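Protein osa (Shigella flexneri, PDB 4O7K) suppresses the oncogenicity of Agrobacterium tumefaciens, acting as a plasmid fertility inhibition factor of the ParB/Srx clan. Local coordinates at residues A[45-57]-A[142-155]. The protein carries 1 engineered substitution. Numbering follows the deposited sequence.
With PO4 (phosphate ion), chain C; PO4 (phosphate ion), chain B; IPA (isopropyl alcohol), chain E.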
loop_
_atom_site.group_PDB
_atom_site.type_symbol
_atom_site.label_atom_id
_atom_site.label_comp_id
_atom_site.label_asym_id
_atom_site.label_seq_id
_atom_site.Cartn_x
_atom_site.Cartn_y
_atom_site.Cartn_z
ATOM N N TRP A 45 8.738 9.950 -2.849
ATOM C CA TRP A 45 7.456 10.436 -3.346
ATOM C C TRP A 45 6.771 11.345 -2.347
ATOM O O TRP A 45 6.831 11.119 -1.140
ATOM C CB TRP A 45 6.500 9.295 -3.654
ATOM C CG TRP A 45 6.906 8.346 -4.700
ATOM C CD1 TRP A 45 6.576 8.391 -6.023
ATOM C CD2 TRP A 45 7.667 7.149 -4.513
ATOM N NE1 TRP A 45 7.110 7.309 -6.680
ATOM C CE2 TRP A 45 7.780 6.527 -5.775
ATOM C CE3 TRP A 45 8.275 6.552 -3.405
ATOM C CZ2 TRP A 45 8.476 5.328 -5.956
ATOM C CZ3 TRP A 45 8.962 5.352 -3.589
ATOM C CH2 TRP A 45 9.061 4.766 -4.857
ATOM N N ARG A 46 6.104 12.368 -2.877
ATOM C CA ARG A 46 5.105 13.110 -2.139
ATOM C C ARG A 46 3.773 12.407 -2.350
ATOM O O ARG A 46 3.415 12.074 -3.483
ATOM C CB ARG A 46 5.039 14.568 -2.623
ATOM C CG ARG A 46 3.867 15.351 -2.040
ATOM C CD ARG A 46 3.663 16.729 -2.694
ATOM N NE ARG A 46 2.423 17.321 -2.190
ATOM C CZ ARG A 46 1.277 17.388 -2.863
ATOM N NH1 ARG A 46 1.191 16.949 -4.116
ATOM N NH2 ARG A 46 0.206 17.902 -2.275
ATOM N N LEU A 47 3.044 12.158 -1.269
ATOM C CA LEU A 47 1.729 11.529 -1.389
ATOM C C LEU A 47 0.668 12.485 -0.859
ATOM O O LEU A 47 0.710 12.870 0.306
ATOM C CB LEU A 47 1.679 10.189 -0.627
ATOM C CG LEU A 47 2.490 9.012 -1.175
ATOM C CD1 LEU A 47 3.951 9.198 -0.825
ATOM C CD2 LEU A 47 1.999 7.710 -0.568
ATOM N N PRO A 48 -0.274 12.890 -1.725
ATOM C CA PRO A 48 -1.396 13.714 -1.264
ATOM C C PRO A 48 -2.227 12.921 -0.264
ATOM O O PRO A 48 -2.452 11.731 -0.496
ATOM C CB PRO A 48 -2.200 13.988 -2.538
ATOM C CG PRO A 48 -1.298 13.580 -3.689
ATOM C CD PRO A 48 -0.389 12.528 -3.147
ATOM N N VAL A 49 -2.647 13.560 0.825
ATOM C CA VAL A 49 -3.509 12.929 1.824
ATOM C C VAL A 49 -4.711 13.823 2.060
ATOM O O VAL A 49 -4.545 14.940 2.551
ATOM C CB VAL A 49 -2.792 12.718 3.160
ATOM C CG1 VAL A 49 -3.654 11.872 4.072
ATOM C CG2 VAL A 49 -1.430 12.080 2.953
ATOM N N PRO A 50 -5.919 13.348 1.708
ATOM C CA PRO A 50 -7.131 14.177 1.816
ATOM C C PRO A 50 -7.301 14.811 3.187
ATOM O O PRO A 50 -7.250 14.093 4.187
ATOM C CB PRO A 50 -8.263 13.186 1.546
ATOM C CG PRO A 50 -7.634 12.123 0.699
ATOM C CD PRO A 50 -6.212 12.003 1.178
ATOM N N ASN A 51 -7.470 16.136 3.216
ATOM C CA ASN A 51 -7.723 16.890 4.448
ATOM C C ASN A 51 -6.621 16.720 5.486
ATOM O O ASN A 51 -6.878 16.685 6.688
ATOM C CB ASN A 51 -9.071 16.483 5.054
ATOM C CG ASN A 51 -10.196 16.504 4.035
ATOM O OD1 ASN A 51 -10.903 15.512 3.849
ATOM N ND2 ASN A 51 -10.353 17.632 3.354
ATOM N N HIS A 52 -5.385 16.645 5.012
ATOM C CA HIS A 52 -4.267 16.280 5.867
ATOM C C HIS A 52 -2.990 16.811 5.230
ATOM O O HIS A 52 -2.937 16.989 4.015
ATOM C CB HIS A 52 -4.231 14.747 6.035
ATOM C CG HIS A 52 -3.222 14.247 7.024
ATOM N ND1 HIS A 52 -1.884 14.106 6.720
ATOM C CD2 HIS A 52 -3.367 13.804 8.298
ATOM C CE1 HIS A 52 -1.243 13.634 7.776
ATOM N NE2 HIS A 52 -2.120 13.438 8.744
ATOM N N PRO A 53 -1.966 17.087 6.049
ATOM C CA PRO A 53 -0.651 17.408 5.489
ATOM C C PRO A 53 -0.118 16.286 4.595
ATOM O O PRO A 53 -0.389 15.108 4.856
ATOM C CB PRO A 53 0.224 17.575 6.733
ATOM C CG PRO A 53 -0.726 17.989 7.807
ATOM C CD PRO A 53 -1.999 17.249 7.514
ATOM N N ASP A 54 0.625 16.656 3.555
ATOM C CA ASP A 54 1.269 15.691 2.670
ATOM C C ASP A 54 2.022 14.628 3.443
ATOM O O ASP A 54 2.577 14.909 4.503
ATOM C CB ASP A 54 2.263 16.384 1.731
ATOM C CG ASP A 54 1.610 17.405 0.833
ATOM O OD1 ASP A 54 0.380 17.326 0.633
ATOM O OD2 ASP A 54 2.344 18.263 0.297
ATOM N N ALA A 55 2.056 13.416 2.901
ATOM C CA ALA A 55 2.948 12.381 3.406
ATOM C C ALA A 55 4.093 12.193 2.418
ATOM O O ALA A 55 3.965 12.533 1.234
ATOM C CB ALA A 55 2.195 11.066 3.628
ATOM N N PHE A 56 5.216 11.678 2.910
ATOM C CA PHE A 56 6.361 11.373 2.062
ATOM C C PHE A 56 6.864 9.960 2.336
ATOM O O PHE A 56 6.937 9.532 3.489
ATOM C CB PHE A 56 7.486 12.384 2.281
ATOM C CG PHE A 56 7.144 13.765 1.808
ATOM C CD1 PHE A 56 6.419 14.626 2.618
ATOM C CD2 PHE A 56 7.527 14.197 0.548
ATOM C CE1 PHE A 56 6.084 15.904 2.174
ATOM C CE2 PHE A 56 7.200 15.485 0.100
ATOM C CZ PHE A 56 6.478 16.334 0.915
ATOM N N MET A 57 7.202 9.237 1.270
ATOM C CA MET A 57 7.745 7.899 1.399
ATOM C C MET A 57 8.969 7.749 0.516
ATOM O O MET A 57 9.175 8.545 -0.403
ATOM C CB MET A 57 6.687 6.841 1.052
ATOM C CG MET A 57 5.440 6.927 1.924
ATOM S SD MET A 57 4.352 5.505 1.700
ATOM C CE MET A 57 5.147 4.361 2.823
ATOM N N ARG A 142 2.189 0.872 8.501
ATOM C CA ARG A 142 2.259 2.058 7.653
ATOM C C ARG A 142 1.253 1.929 6.510
ATOM O O ARG A 142 0.728 2.927 6.035
ATOM C CB ARG A 142 3.678 2.283 7.123
ATOM C CG ARG A 142 4.135 1.302 6.059
ATOM C CD ARG A 142 5.654 1.292 5.947
ATOM N NE ARG A 142 6.290 0.735 7.144
ATOM C CZ ARG A 142 7.552 0.969 7.497
ATOM N NH1 ARG A 142 8.322 1.754 6.748
ATOM N NH2 ARG A 142 8.043 0.430 8.600
ATOM N N SER A 143 0.962 0.696 6.093
ATOM C CA SER A 143 -0.091 0.449 5.098
ATOM C C SER A 143 -1.466 0.806 5.659
ATOM O O SER A 143 -2.309 1.365 4.946
ATOM C CB SER A 143 -0.094 -1.023 4.637
ATOM O OG SER A 143 1.092 -1.360 3.930
ATOM N N MET A 144 -1.700 0.478 6.929
ATOM C CA MET A 144 -2.960 0.839 7.580
ATOM C C MET A 144 -3.141 2.355 7.637
ATOM O O MET A 144 -4.237 2.876 7.418
ATOM C CB MET A 144 -3.029 0.266 8.999
ATOM C CG MET A 144 -3.068 -1.252 9.076
ATOM S SD MET A 144 -3.208 -1.752 10.801
ATOM C CE MET A 144 -2.854 -3.517 10.694
ATOM N N TRP A 145 -2.055 3.050 7.952
ATOM C CA TRP A 145 -2.087 4.504 8.063
ATOM C C TRP A 145 -2.554 5.088 6.730
ATOM O O TRP A 145 -3.496 5.879 6.691
ATOM C CB TRP A 145 -0.708 5.051 8.463
ATOM C CG TRP A 145 -0.705 6.538 8.800
ATOM C CD1 TRP A 145 -0.841 7.105 10.043
ATOM C CD2 TRP A 145 -0.564 7.630 7.878
ATOM N NE1 TRP A 145 -0.790 8.479 9.947
ATOM C CE2 TRP A 145 -0.623 8.826 8.629
ATOM C CE3 TRP A 145 -0.397 7.712 6.488
ATOM C CZ2 TRP A 145 -0.516 10.084 8.041
ATOM C CZ3 TRP A 145 -0.290 8.961 5.907
ATOM C CH2 TRP A 145 -0.348 10.134 6.684
ATOM N N LEU A 146 -1.932 4.639 5.638
ATOM C CA LEU A 146 -2.250 5.144 4.304
ATOM C C LEU A 146 -3.693 4.841 3.944
ATOM O O LEU A 146 -4.407 5.694 3.425
ATOM C CB LEU A 146 -1.302 4.550 3.246
ATOM C CG LEU A 146 0.187 4.928 3.324
ATOM C CD1 LEU A 146 1.039 3.895 2.598
ATOM C CD2 LEU A 146 0.420 6.305 2.726
ATOM N N LEU A 147 -4.122 3.623 4.241
ATOM C CA LEU A 147 -5.482 3.198 3.921
ATOM C C LEU A 147 -6.524 3.979 4.730
ATOM O O LEU A 147 -7.519 4.472 4.180
ATOM C CB LEU A 147 -5.623 1.699 4.160
ATOM C CG LEU A 147 -4.915 0.835 3.119
ATOM C CD1 LEU A 147 -5.121 -0.636 3.463
ATOM C CD2 LEU A 147 -5.432 1.162 1.712
ATOM N N ALA A 148 -6.281 4.107 6.030
ATOM C CA ALA A 148 -7.209 4.814 6.910
ATOM C C ALA A 148 -7.270 6.292 6.545
ATOM O O ALA A 148 -8.294 6.943 6.757
ATOM C CB ALA A 148 -6.808 4.637 8.377
ATOM N N HIS A 149 -6.185 6.817 5.977
ATOM C CA HIS A 149 -6.158 8.228 5.559
ATOM C C HIS A 149 -6.592 8.411 4.108
ATOM O O HIS A 149 -6.525 9.515 3.562
ATOM C CB HIS A 149 -4.766 8.823 5.758
ATOM C CG HIS A 149 -4.457 9.155 7.182
ATOM N ND1 HIS A 149 -3.909 8.246 8.058
ATOM C CD2 HIS A 149 -4.633 10.300 7.886
ATOM C CE1 HIS A 149 -3.757 8.815 9.241
ATOM N NE2 HIS A 149 -4.183 10.064 9.161
ATOM N N GLU A 150 -7.053 7.325 3.495
ATOM C CA GLU A 150 -7.588 7.379 2.136
ATOM C C GLU A 150 -6.573 7.887 1.112
ATOM O O GLU A 150 -6.923 8.640 0.207
ATOM C CB GLU A 150 -8.832 8.271 2.085
ATOM C CG GLU A 150 -9.837 8.025 3.196
ATOM C CD GLU A 150 -10.792 6.908 2.867
ATOM O OE1 GLU A 150 -10.668 6.329 1.764
ATOM O OE2 GLU A 150 -11.674 6.613 3.705
ATOM N N VAL A 151 -5.311 7.510 1.265
ATOM C CA VAL A 151 -4.341 7.789 0.217
ATOM C C VAL A 151 -4.727 6.943 -1.000
ATOM O O VAL A 151 -4.810 5.705 -0.907
ATOM C CB VAL A 151 -2.913 7.479 0.672
ATOM C CG1 VAL A 151 -1.934 7.738 -0.456
ATOM C CG2 VAL A 151 -2.578 8.310 1.901
ATOM N N ALA A 152 -4.989 7.609 -2.125
ATOM C CA ALA A 152 -5.602 6.956 -3.288
ATOM C C ALA A 152 -4.709 5.896 -3.930
ATOM O O ALA A 152 -5.162 4.791 -4.272
ATOM C CB ALA A 152 -5.982 8.001 -4.326
ATOM N N VAL A 153 -3.444 6.262 -4.108
ATOM C CA VAL A 153 -2.444 5.402 -4.734
ATOM C C VAL A 153 -1.145 5.548 -3.951
ATOM O O VAL A 153 -0.778 6.651 -3.528
ATOM C CB VAL A 153 -2.222 5.768 -6.236
ATOM C CG1 VAL A 153 -1.136 4.899 -6.866
ATOM C CG2 VAL A 153 -3.518 5.636 -7.024
ATOM N N PHE A 154 -0.460 4.431 -3.720
ATOM C CA PHE A 154 0.837 4.494 -3.085
ATOM C C PHE A 154 1.708 3.364 -3.622
ATOM O O PHE A 154 1.192 2.362 -4.121
ATOM C CB PHE A 154 0.707 4.451 -1.546
ATOM C CG PHE A 154 -0.162 3.331 -1.015
ATOM C CD1 PHE A 154 0.365 2.069 -0.806
ATOM C CD2 PHE A 154 -1.485 3.566 -0.672
ATOM C CE1 PHE A 154 -0.419 1.043 -0.301
ATOM C CE2 PHE A 154 -2.279 2.551 -0.158
ATOM C CZ PHE A 154 -1.748 1.286 0.027
ATOM N N PRO A 155 3.030 3.539 -3.559
ATOM C CA PRO A 155 3.930 2.479 -4.019
ATOM C C PRO A 155 4.167 1.421 -2.944
ATOM O O PRO A 155 4.097 1.729 -1.751
ATOM C CB PRO A 155 5.230 3.220 -4.338
ATOM C CG PRO A 155 5.165 4.497 -3.566
ATOM C CD PRO A 155 3.752 4.754 -3.145
HETATM P P PO4 C . -2.593 11.583 11.925
HETATM O O1 PO4 C . -2.558 10.070 12.083
HETATM O O2 PO4 C . -3.754 11.982 11.045
HETATM O O3 PO4 C . -2.752 12.251 13.270
HETATM O O4 PO4 C . -1.298 12.056 11.311
HETATM P P PO4 B . 5.204 -1.120 10.273
HETATM O O1 PO4 B . 6.598 -1.665 10.135
HETATM O O2 PO4 B . 4.269 -2.229 10.687
HETATM O O3 PO4 B . 5.182 0.001 11.281
HETATM O O4 PO4 B . 4.720 -0.564 8.950
HETATM C C1 IPA E . 11.395 1.414 8.309
HETATM C C2 IPA E . 11.457 2.208 9.610
HETATM C C3 IPA E . 11.874 3.648 9.337
HETATM O O2 IPA E . 10.185 2.206 10.212
HETATM O O HOH W 1 -3.766 10.352 -2.309
HETATM O O HOH W 2 -7.175 11.561 5.025
#
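Trp145 O is gripped twice by His149, from opposite faces of the carbonyl plane: by the amide N at 2.9 Å and ring ND1 at 2.8 Å. The second bond, in the ring plane of His149, helps fix the imidazole's rotation, and NE2 donates to O2 of a phosphate ion, probably from the crystallisation liquor, at 2.7 Å. His52 closes in from the hairpin loop, its ring swung anti to the backbone N (chi1 -173°); the edges of Trp145 and His149 point at its face in offset edge-to-face pairs, planes at 80° and 70°. Its NE2 reaches O4 of the same phosphate, while Trp145 NE1 makes a longer, bent bond to O1. Deeper in, Leu47 CD2 rests on Phe154 CB at 3.6 Å, with Leu146 and Val151 alongside, and Met57 SD meets Leu146 CD1 tip to tip. Pro155 CG lies over the six-membered ring of Trp45, a CH-pi contact. Waters, not direct hydrogen bonds, link the segments: Pro48 O to Ala152 N, Pro50 O to His149 O. Thus the hairpin of strands 45-47 and 55-57 packs on both a Schellman-ended helix (Glu150 as C-prime) and the strand after it, beside an aromatic cluster holding phosphate in the crystal.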